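Local coordinates for leucine-rich-repeat protein (Methanosarcina barkeri, PDB 4WNR) that binds guanine nucleotides through its Roc G domain, here with GDP and magnesium, and may, as the whole protein, have serine/threonine kinase activity, at residues K215-E219 and L253-I259; S266-V272 and R321-I325; K284-I290 and M302-L307. All coordinates share one frame. Residues are numbered along the deposited sequence.

Interaction 1: residues K215-E219 and L253-I259; sequences KTKLE and LNDLGVI
Val-258 lies over the helix turn formed by Lys-215, Leu-218 and Glu-219. Of all residues in the contact, it has the most surface covered by the partner. The contact joins two helices of the COR-A domain, 209-220 and 243-256, just where the second helix ends in a Schellman motif. Gly-257 is the C-prime residue, with phi 90° and psi 14°. Val-258 N bonds to Leu-253 O at 2.9 Å, and Gly-257 N bonds to Asn-254 O at 3.2 Å. A CB at position 257 would be jammed against the preceding carbonyl O. The reversal turns the CA-to-CB bond of Val-258 toward helix 209-220.

Residues 215-219 are regular helix. In register, the CA atoms of Lys-215 and Leu-253 are 7.3 Å apart, and those of Glu-219 and Val-258 are 6.5 Å apart. Leu-218 (m, t) and Leu-253 (m, t) meet tip to tip, with Leu-218 CD1 at 3.7 Å from Leu-253 CD1. Leu-218 CB is 4.0 Å from Val-258 CG1. Val-258 CG2 is 4.2 Å from Lys-215 CG and 4.0 Å from Glu-219 OE2. Leu-218 CD1 also reaches Ile-259 CG2 at 4.5 Å.

No hydrogen bond crosses between the segments. Lys-215 (chi1 to chi3 all t) extends along the gap, with CG 3.8 Å from Leu-253 CD2 and CE 4.3 Å from Leu-256 CD1. Its ammonium pairs with Glu-41 of strand 36-47 in the Roc domain. Leu-256 also touches this strand. One turn along helix 209-220, Lys-215 NZ also forms a salt bridge to Glu-219 OE2 at 2.7 Å.

Interaction 2: residues S266-V272 and R321-I325; sequences SLLDTHV and RYGYI
The salt bridge from Arg-321 to Asp-269 is the main polar link: Arg-321 NH1 donates to Asp-269 OD2 at 2.8 Å. A weak bond from Arg-321 NH2 reaches the same Asp-269 OD2 at 3.2 Å. Arg-321 NH1 also donates to Thr-270 OG1 at 3.1 Å. These bonds tie a type I beta turn, Leu-267 to Thr-270, to the start of helix 322-331 within the COR-A domain. The turn leads into the short strand 271-272, which pairs with strand 225-226. Both acceptors lie at the edge of the guanidinium, near its plane. Asp-269 OD1 is held separately by Thr-227 OG1.

Arg-321 (m, m, t), at the start of the 321-325 segment, leaves the backbone sideways, and its guanidinium comes close to the turn. Asp-269 takes chi1 t. The CA-to-CB bond of His-271 points away from 321-325, and His-271 ND1 donates to Asp-269 O at 3.1 Å.

In register, the CA atoms of Leu-267 and Tyr-324 are 5.4 Å apart. Tyr-324 (chi1 t, chi2 75°) has the largest covered area in the contact. Its ring lies against the chain entering the strand. Thr-270 (chi1 m) sits over one ring face in a CH-pi contact, with its CB 3.8 Å from the Tyr-324 centroid and 17° off the normal. Leu-267 CG approaches Tyr-324 CD1 obliquely at 3.8 Å. Trp-277 and Ile-278 also touch Tyr-324, so helix 275-286 packs on this side chain too. At the far end of the ring, Val-272 CG2 is 3.6 Å from Tyr-324 OH.

Interaction 3: residues K284-I290 and M302-L307; sequences KIINSEI and MLDEIL
Lys-284 begins the contact on the last turn of helix 275-286, opposite the short helix 303-306 of the COR-A domain. Lys-284 CA is 6.5 Å from Ile-306 CA. Lys-284 O lies 3.4 Å from Ile-306 CG2, and Lys-284 CB is 4.3 Å from Leu-307 CD2. The lysine CB points toward the partner, but the end of the chain leads away. Ile-285 (m, t) follows: its CD1 is 4.2 Å from Leu-303 CD2, and its CG1 is 4.3 Å from Ile-306 CG2. Leu-298 of strand 297-299 also touches Ile-285, Leu-303 and Ile-306, which adds to this apolar cluster.

Asn-287 (phi -96°, psi 25°) leaves the helix. Ser-288 (-73°/124°) is the N-cap of helix 289-292, and its OG bonds to Leu-291 N. Ser-288 OG also lies 3.6 Å from Ile-306 CG1. Ile-290 (m, m) ends the walk. Its CG2 is 3.8 Å from Met-302 CE, and its CG1 is 3.4 Å from Glu-305 OE1.

No hydrogen bond or salt bridge crosses between the segments. The contact with 302-307 thus rests on van der Waals packing, mostly of aliphatic groups, with a few polar atoms set against carbon.

In the fold
All three contacts lie in the COR-A part of the chain and away from the GDP and magnesium sites of the Roc domain. Interaction 1 comes wholly earlier in the chain than interaction 2. Their centres are 17 Å apart, and they touch where Ile-259 CB meets Val-272 O at 3.7 Å. Interaction 3 falls, in sequence, between the two segments of interaction 2. Their centres are 18 Å apart. Tyr-322 bridges them, with its CE2 3.4 Å from Leu-303 CB. Ile-325 CG2 also meets Ile-285 CD1 at 3.9 Å. Interactions 1 and 3 do not touch: their nearest atoms are about 19 Å apart. Interaction 2 thus connects the other two.

Interaction 1: residues K215-E219 and L253-I259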
loop_
_atom_site.group_PDB
_atom_site.type_symbol
_atom_site.label_atom_id
_atom_site.label_comp_id
_atom_site.label_asym_id
_atom_site.label_seq_id
_atom_site.Cartn_x
_atom_site.Cartn_y
_atom_site.Cartn_z
ATOM N N LYS A 215 -9.272 -15.233 4.942
ATOM C CA LYS A 215 -8.030 -14.488 4.739
ATOM C C LYS A 215 -6.959 -15.357 4.081
ATOM O O LYS A 215 -6.403 -14.986 3.048
ATOM C CB LYS A 215 -7.519 -13.936 6.075
ATOM C CG LYS A 215 -6.214 -13.159 5.989
ATOM C CD LYS A 215 -5.851 -12.542 7.331
ATOM C CE LYS A 215 -4.396 -12.103 7.374
ATOM N NZ LYS A 215 -3.457 -13.255 7.493
ATOM N N THR A 216 -6.684 -16.512 4.681
ATOM C CA THR A 216 -5.648 -17.425 4.183
ATOM C C THR A 216 -5.990 -18.019 2.813
ATOM O O THR A 216 -5.093 -18.338 2.031
ATOM C CB THR A 216 -5.381 -18.575 5.175
ATOM O OG1 THR A 216 -6.620 -19.196 5.534
ATOM C CG2 THR A 216 -4.693 -18.053 6.430
ATOM N N LYS A 217 -7.283 -18.165 2.535
ATOM C CA LYS A 217 -7.752 -18.623 1.224
ATOM C C LYS A 217 -7.363 -17.613 0.140
ATOM O O LYS A 217 -6.842 -17.991 -0.912
ATOM C CB LYS A 217 -9.273 -18.824 1.247
ATOM C CG LYS A 217 -9.864 -19.472 0.002
ATOM C CD LYS A 217 -9.474 -20.936 -0.132
ATOM C CE LYS A 217 -10.380 -21.670 -1.112
ATOM N NZ LYS A 217 -10.389 -21.056 -2.470
ATOM N N LEU A 218 -7.617 -16.334 0.416
ATOM C CA LEU A 218 -7.300 -15.243 -0.511
ATOM C C LEU A 218 -5.796 -15.081 -0.737
ATOM O O LEU A 218 -5.364 -14.764 -1.846
ATOM C CB LEU A 218 -7.888 -13.922 -0.003
ATOM C CG LEU A 218 -9.417 -13.819 -0.007
ATOM C CD1 LEU A 218 -9.886 -12.706 0.918
ATOM C CD2 LEU A 218 -9.947 -13.599 -1.416
ATOM N N GLU A 219 -5.008 -15.300 0.313
ATOM C CA GLU A 219 -3.551 -15.154 0.239
ATOM C C GLU A 219 -2.909 -16.173 -0.704
ATOM O O GLU A 219 -2.015 -15.827 -1.477
ATOM C CB GLU A 219 -2.924 -15.270 1.632
ATOM C CG GLU A 219 -3.148 -14.046 2.507
ATOM C CD GLU A 219 -2.650 -14.227 3.930
ATOM O OE1 GLU A 219 -1.898 -15.190 4.196
ATOM O OE2 GLU A 219 -3.011 -13.398 4.790
ATOM N N LEU A 253 -9.266 -6.582 5.469
ATOM C CA LEU A 253 -8.415 -7.188 4.435
ATOM C C LEU A 253 -7.766 -6.145 3.521
ATOM O O LEU A 253 -6.631 -6.321 3.077
ATOM C CB LEU A 253 -9.215 -8.191 3.592
ATOM C CG LEU A 253 -9.635 -9.490 4.288
ATOM C CD1 LEU A 253 -10.698 -10.208 3.473
ATOM C CD2 LEU A 253 -8.441 -10.402 4.525
ATOM N N ASN A 254 -8.494 -5.067 3.245
ATOM C CA ASN A 254 -7.953 -3.947 2.479
ATOM C C ASN A 254 -6.831 -3.244 3.244
ATOM O O ASN A 254 -5.762 -2.972 2.691
ATOM C CB ASN A 254 -9.060 -2.944 2.141
ATOM C CG ASN A 254 -8.571 -1.812 1.257
ATOM O OD1 ASN A 254 -7.906 -2.043 0.248
ATOM N ND2 ASN A 254 -8.902 -0.578 1.628
ATOM N N ASP A 255 -7.086 -2.961 4.518
ATOM C CA ASP A 255 -6.111 -2.296 5.384
ATOM C C ASP A 255 -4.896 -3.176 5.687
ATOM O O ASP A 255 -3.785 -2.670 5.839
ATOM C CB ASP A 255 -6.775 -1.853 6.691
ATOM C CG ASP A 255 -7.868 -0.819 6.471
ATOM O OD1 ASP A 255 -8.198 -0.534 5.300
ATOM O OD2 ASP A 255 -8.401 -0.292 7.470
ATOM N N LEU A 256 -5.112 -4.487 5.773
ATOM C CA LEU A 256 -4.024 -5.443 5.997
ATOM C C LEU A 256 -3.172 -5.663 4.748
ATOM O O LEU A 256 -2.044 -6.144 4.843
ATOM C CB LEU A 256 -4.580 -6.788 6.472
ATOM C CG LEU A 256 -5.243 -6.802 7.852
ATOM C CD1 LEU A 256 -5.890 -8.155 8.107
ATOM C CD2 LEU A 256 -4.246 -6.466 8.952
ATOM N N GLY A 257 -3.721 -5.326 3.585
ATOM C CA GLY A 257 -3.008 -5.460 2.316
ATOM C C GLY A 257 -3.194 -6.808 1.643
ATOM O O GLY A 257 -2.455 -7.151 0.718
ATOM N N VAL A 258 -4.181 -7.575 2.103
ATOM C CA VAL A 258 -4.506 -8.870 1.497
ATOM C C VAL A 258 -5.180 -8.633 0.147
ATOM O O VAL A 258 -4.903 -9.336 -0.828
ATOM C CB VAL A 258 -5.430 -9.712 2.401
ATOM C CG1 VAL A 258 -5.770 -11.043 1.738
ATOM C CG2 VAL A 258 -4.776 -9.955 3.754
ATOM N N ILE A 259 -6.070 -7.645 0.113
ATOM C CA ILE A 259 -6.696 -7.188 -1.124
ATOM C C ILE A 259 -6.544 -5.677 -1.258
ATOM O O ILE A 259 -6.134 -5.001 -0.317
ATOM C CB ILE A 259 -8.196 -7.550 -1.178
ATOM C CG1 ILE A 259 -8.960 -6.896 -0.017
ATOM C CG2 ILE A 259 -8.370 -9.063 -1.161
ATOM C CD1 ILE A 259 -10.466 -7.043 -0.104
#

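Interaction 2: residues S266-V272 and R321-I325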
loop_
_atom_site.group_PDB
_atom_site.type_symbol
_atom_site.label_atom_id
_atom_site.label_comp_id
_atom_site.label_asym_id
_atom_site.label_seq_id
_atom_site.Cartn_x
_atom_site.Cartn_y
_atom_site.Cartn_z
ATOM N N SER A 266 -18.466 2.590 -8.561
ATOM C CA SER A 266 -17.800 2.246 -9.821
ATOM C C SER A 266 -16.549 1.380 -9.622
ATOM O O SER A 266 -16.018 0.829 -10.588
ATOM C CB SER A 266 -17.431 3.516 -10.591
ATOM O OG SER A 266 -16.614 4.370 -9.812
ATOM N N LEU A 267 -16.086 1.269 -8.377
ATOM C CA LEU A 267 -14.865 0.522 -8.045
ATOM C C LEU A 267 -15.089 -0.735 -7.193
ATOM O O LEU A 267 -14.230 -1.617 -7.168
ATOM C CB LEU A 267 -13.873 1.446 -7.323
ATOM C CG LEU A 267 -12.879 2.244 -8.178
ATOM C CD1 LEU A 267 -13.543 2.927 -9.364
ATOM C CD2 LEU A 267 -12.162 3.269 -7.312
ATOM N N LEU A 268 -16.233 -0.834 -6.516
ATOM C CA LEU A 268 -16.422 -1.850 -5.469
ATOM C C LEU A 268 -16.482 -3.298 -5.955
ATOM O O LEU A 268 -16.313 -4.220 -5.159
ATOM C CB LEU A 268 -17.653 -1.528 -4.607
ATOM C CG LEU A 268 -19.050 -1.588 -5.232
ATOM C CD1 LEU A 268 -19.530 -3.018 -5.415
ATOM C CD2 LEU A 268 -20.043 -0.830 -4.361
ATOM N N ASP A 269 -16.735 -3.507 -7.244
ATOM C CA ASP A 269 -16.821 -4.864 -7.786
ATOM C C ASP A 269 -15.456 -5.551 -7.820
ATOM O O ASP A 269 -15.352 -6.744 -7.530
ATOM C CB ASP A 269 -17.432 -4.853 -9.190
ATOM C CG ASP A 269 -17.818 -6.247 -9.671
ATOM O OD1 ASP A 269 -18.426 -7.008 -8.889
ATOM O OD2 ASP A 269 -17.512 -6.583 -10.833
ATOM N N THR A 270 -14.416 -4.796 -8.171
ATOM C CA THR A 270 -13.070 -5.347 -8.329
ATOM C C THR A 270 -12.327 -5.471 -6.992
ATOM O O THR A 270 -12.057 -4.471 -6.325
ATOM C CB THR A 270 -12.232 -4.481 -9.290
ATOM O OG1 THR A 270 -12.993 -4.204 -10.472
ATOM C CG2 THR A 270 -10.935 -5.193 -9.679
ATOM N N HIS A 271 -11.999 -6.707 -6.618
ATOM C CA HIS A 271 -11.177 -6.993 -5.441
ATOM C C HIS A 271 -9.812 -7.481 -5.910
ATOM O O HIS A 271 -9.638 -8.664 -6.204
ATOM C CB HIS A 271 -11.832 -8.063 -4.565
ATOM C CG HIS A 271 -13.113 -7.626 -3.926
ATOM N ND1 HIS A 271 -14.221 -7.257 -4.657
ATOM C CD2 HIS A 271 -13.467 -7.515 -2.624
ATOM C CE1 HIS A 271 -15.199 -6.924 -3.833
ATOM N NE2 HIS A 271 -14.767 -7.074 -2.592
ATOM N N VAL A 272 -8.850 -6.566 -5.976
ATOM C CA VAL A 272 -7.531 -6.868 -6.532
ATOM C C VAL A 272 -6.667 -7.643 -5.535
ATOM O O VAL A 272 -6.476 -7.212 -4.397
ATOM C CB VAL A 272 -6.800 -5.581 -6.969
ATOM C CG1 VAL A 272 -5.409 -5.898 -7.504
ATOM C CG2 VAL A 272 -7.616 -4.844 -8.021
ATOM N N ARG A 321 -13.433 -4.223 -16.736
ATOM C CA ARG A 321 -12.516 -3.580 -15.786
ATOM C C ARG A 321 -11.888 -2.295 -16.341
ATOM O O ARG A 321 -11.049 -1.680 -15.682
ATOM C CB ARG A 321 -11.415 -4.560 -15.360
ATOM C CG ARG A 321 -11.918 -5.932 -14.929
ATOM C CD ARG A 321 -12.827 -5.861 -13.710
ATOM N NE ARG A 321 -13.740 -7.001 -13.640
ATOM C CZ ARG A 321 -14.719 -7.134 -12.746
ATOM N NH1 ARG A 321 -14.929 -6.196 -11.827
ATOM N NH2 ARG A 321 -15.494 -8.211 -12.772
ATOM N N TYR A 322 -12.295 -1.890 -17.543
ATOM C CA TYR A 322 -11.842 -0.624 -18.128
ATOM C C TYR A 322 -12.377 0.540 -17.304
ATOM O O TYR A 322 -11.666 1.510 -17.052
ATOM C CB TYR A 322 -12.320 -0.494 -19.579
ATOM C CG TYR A 322 -11.559 -1.328 -20.597
ATOM C CD1 TYR A 322 -10.793 -2.434 -20.216
ATOM C CD2 TYR A 322 -11.628 -1.022 -21.955
ATOM C CE1 TYR A 322 -10.110 -3.188 -21.155
ATOM C CE2 TYR A 322 -10.949 -1.776 -22.899
ATOM C CZ TYR A 322 -10.193 -2.857 -22.494
ATOM O OH TYR A 322 -9.518 -3.607 -23.426
ATOM N N GLY A 323 -13.636 0.429 -16.893
ATOM C CA GLY A 323 -14.266 1.414 -16.015
ATOM C C GLY A 323 -13.561 1.523 -14.677
ATOM O O GLY A 323 -13.374 2.622 -14.157
ATOM N N TYR A 324 -13.164 0.382 -14.121
ATOM C CA TYR A 324 -12.431 0.353 -12.854
ATOM C C TYR A 324 -11.138 1.159 -12.943
ATOM O O TYR A 324 -10.902 2.047 -12.131
ATOM C CB TYR A 324 -12.115 -1.088 -12.438
ATOM C CG TYR A 324 -11.192 -1.186 -11.239
ATOM C CD1 TYR A 324 -11.654 -0.912 -9.956
ATOM C CD2 TYR A 324 -9.854 -1.548 -11.391
ATOM C CE1 TYR A 324 -10.814 -0.997 -8.857
ATOM C CE2 TYR A 324 -9.006 -1.635 -10.297
ATOM C CZ TYR A 324 -9.492 -1.359 -9.033
ATOM O OH TYR A 324 -8.654 -1.446 -7.944
ATOM N N ILE A 325 -10.317 0.847 -13.940
ATOM C CA ILE A 325 -9.007 1.488 -14.099
ATOM C C ILE A 325 -9.133 2.992 -14.349
ATOM O O ILE A 325 -8.393 3.782 -13.766
ATOM C CB ILE A 325 -8.189 0.832 -15.236
ATOM C CG1 ILE A 325 -7.868 -0.625 -14.882
ATOM C CG2 ILE A 325 -6.889 1.591 -15.482
ATOM C CD1 ILE A 325 -7.471 -1.474 -16.071
#

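Interaction 3: residues K284-I290 and M302-L307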
loop_
_atom_site.group_PDB
_atom_site.type_symbol
_atom_site.label_atom_id
_atom_site.label_comp_id
_atom_site.label_asym_id
_atom_site.label_seq_id
_atom_site.Cartn_x
_atom_site.Cartn_y
_atom_site.Cartn_z
ATOM N N LYS A 284 0.723 1.327 -18.690
ATOM C CA LYS A 284 0.441 1.100 -20.110
ATOM C C LYS A 284 -0.281 2.297 -20.732
ATOM O O LYS A 284 -0.001 2.671 -21.869
ATOM C CB LYS A 284 -0.384 -0.175 -20.310
ATOM C CG LYS A 284 0.458 -1.428 -20.476
ATOM C CD LYS A 284 -0.402 -2.682 -20.524
ATOM C CE LYS A 284 0.277 -3.808 -21.293
ATOM N NZ LYS A 284 1.659 -4.098 -20.818
ATOM N N ILE A 285 -1.202 2.890 -19.976
ATOM C CA ILE A 285 -1.931 4.078 -20.419
ATOM C C ILE A 285 -1.008 5.298 -20.444
ATOM O O ILE A 285 -0.950 6.013 -21.442
ATOM C CB ILE A 285 -3.159 4.361 -19.522
ATOM C CG1 ILE A 285 -4.181 3.226 -19.660
ATOM C CG2 ILE A 285 -3.809 5.693 -19.885
ATOM C CD1 ILE A 285 -5.230 3.201 -18.568
ATOM N N ILE A 286 -0.284 5.519 -19.350
ATOM C CA ILE A 286 0.609 6.677 -19.222
ATOM C C ILE A 286 1.724 6.646 -20.269
ATOM O O ILE A 286 2.030 7.669 -20.881
ATOM C CB ILE A 286 1.219 6.771 -17.802
ATOM C CG1 ILE A 286 0.124 7.094 -16.778
ATOM C CG2 ILE A 286 2.305 7.842 -17.741
ATOM C CD1 ILE A 286 0.537 6.893 -15.335
ATOM N N ASN A 287 2.316 5.469 -20.471
ATOM C CA ASN A 287 3.402 5.290 -21.444
ATOM C C ASN A 287 2.925 4.775 -22.809
ATOM O O ASN A 287 3.700 4.166 -23.548
ATOM C CB ASN A 287 4.466 4.339 -20.881
ATOM C CG ASN A 287 5.082 4.842 -19.589
ATOM O OD1 ASN A 287 5.295 6.043 -19.414
ATOM N ND2 ASN A 287 5.382 3.923 -18.678
ATOM N N SER A 288 1.660 5.020 -23.142
ATOM C CA SER A 288 1.124 4.640 -24.449
ATOM C C SER A 288 1.668 5.572 -25.529
ATOM O O SER A 288 1.531 6.792 -25.428
ATOM C CB SER A 288 -0.405 4.686 -24.444
ATOM O OG SER A 288 -0.930 4.437 -25.736
ATOM N N GLU A 289 2.291 4.988 -26.551
ATOM C CA GLU A 289 2.829 5.755 -27.678
ATOM C C GLU A 289 1.713 6.335 -28.552
ATOM O O GLU A 289 1.882 7.391 -29.163
ATOM C CB GLU A 289 3.780 4.893 -28.520
ATOM C CG GLU A 289 3.124 3.722 -29.245
ATOM C CD GLU A 289 4.112 2.889 -30.042
ATOM O OE1 GLU A 289 5.318 2.893 -29.708
ATOM O OE2 GLU A 289 3.680 2.220 -31.003
ATOM N N ILE A 290 0.581 5.637 -28.603
ATOM C CA ILE A 290 -0.591 6.105 -29.349
ATOM C C ILE A 290 -1.242 7.287 -28.623
ATOM O O ILE A 290 -1.809 8.177 -29.257
ATOM C CB ILE A 290 -1.634 4.978 -29.558
ATOM C CG1 ILE A 290 -0.994 3.733 -30.196
ATOM C CG2 ILE A 290 -2.797 5.457 -30.421
ATOM C CD1 ILE A 290 -0.283 3.977 -31.513
ATOM N N MET A 302 -9.923 3.451 -27.406
ATOM C CA MET A 302 -8.476 3.255 -27.549
ATOM C C MET A 302 -7.909 2.219 -26.574
ATOM O O MET A 302 -6.829 1.674 -26.808
ATOM C CB MET A 302 -7.736 4.578 -27.338
ATOM C CG MET A 302 -8.185 5.717 -28.242
ATOM S SD MET A 302 -7.334 7.263 -27.872
ATOM C CE MET A 302 -5.656 6.856 -28.354
ATOM N N LEU A 303 -8.630 1.958 -25.485
ATOM C CA LEU A 303 -8.153 1.055 -24.427
ATOM C C LEU A 303 -7.952 -0.391 -24.885
ATOM O O LEU A 303 -7.176 -1.128 -24.276
ATOM C CB LEU A 303 -9.108 1.080 -23.226
ATOM C CG LEU A 303 -9.220 2.401 -22.459
ATOM C CD1 LEU A 303 -10.299 2.297 -21.392
ATOM C CD2 LEU A 303 -7.893 2.799 -21.831
ATOM N N ASP A 304 -8.650 -0.797 -25.944
ATOM C CA ASP A 304 -8.496 -2.144 -26.496
ATOM C C ASP A 304 -7.083 -2.379 -27.027
ATOM O O ASP A 304 -6.484 -3.419 -26.763
ATOM C CB ASP A 304 -9.518 -2.394 -27.606
ATOM C CG ASP A 304 -10.938 -2.470 -27.084
ATOM O OD1 ASP A 304 -11.386 -1.502 -26.433
ATOM O OD2 ASP A 304 -11.610 -3.496 -27.327
ATOM N N GLU A 305 -6.562 -1.406 -27.769
ATOM C CA GLU A 305 -5.212 -1.484 -28.332
ATOM C C GLU A 305 -4.138 -1.348 -27.250
ATOM O O GLU A 305 -3.109 -2.022 -27.305
ATOM C CB GLU A 305 -5.024 -0.403 -29.405
ATOM C CG GLU A 305 -3.741 -0.522 -30.223
ATOM C CD GLU A 305 -2.531 0.133 -29.571
ATOM O OE1 GLU A 305 -2.698 1.131 -28.836
ATOM O OE2 GLU A 305 -1.401 -0.350 -29.802
ATOM N N ILE A 306 -4.388 -0.478 -26.273
ATOM C CA ILE A 306 -3.423 -0.197 -25.204
ATOM C C ILE A 306 -3.303 -1.375 -24.237
ATOM O O ILE A 306 -2.196 -1.812 -23.917
ATOM C CB ILE A 306 -3.805 1.076 -24.413
ATOM C CG1 ILE A 306 -3.792 2.302 -25.334
ATOM C CG2 ILE A 306 -2.845 1.299 -23.248
ATOM C CD1 ILE A 306 -4.511 3.510 -24.768
ATOM N N LEU A 307 -4.445 -1.877 -23.778
ATOM C CA LEU A 307 -4.481 -2.958 -22.785
ATOM C C LEU A 307 -4.523 -4.362 -23.400
ATOM O O LEU A 307 -4.751 -5.342 -22.687
ATOM C CB LEU A 307 -5.677 -2.764 -21.842
ATOM C CG LEU A 307 -5.771 -1.409 -21.130
ATOM C CD1 LEU A 307 -7.070 -1.314 -20.343
ATOM C CD2 LEU A 307 -4.577 -1.178 -20.215
#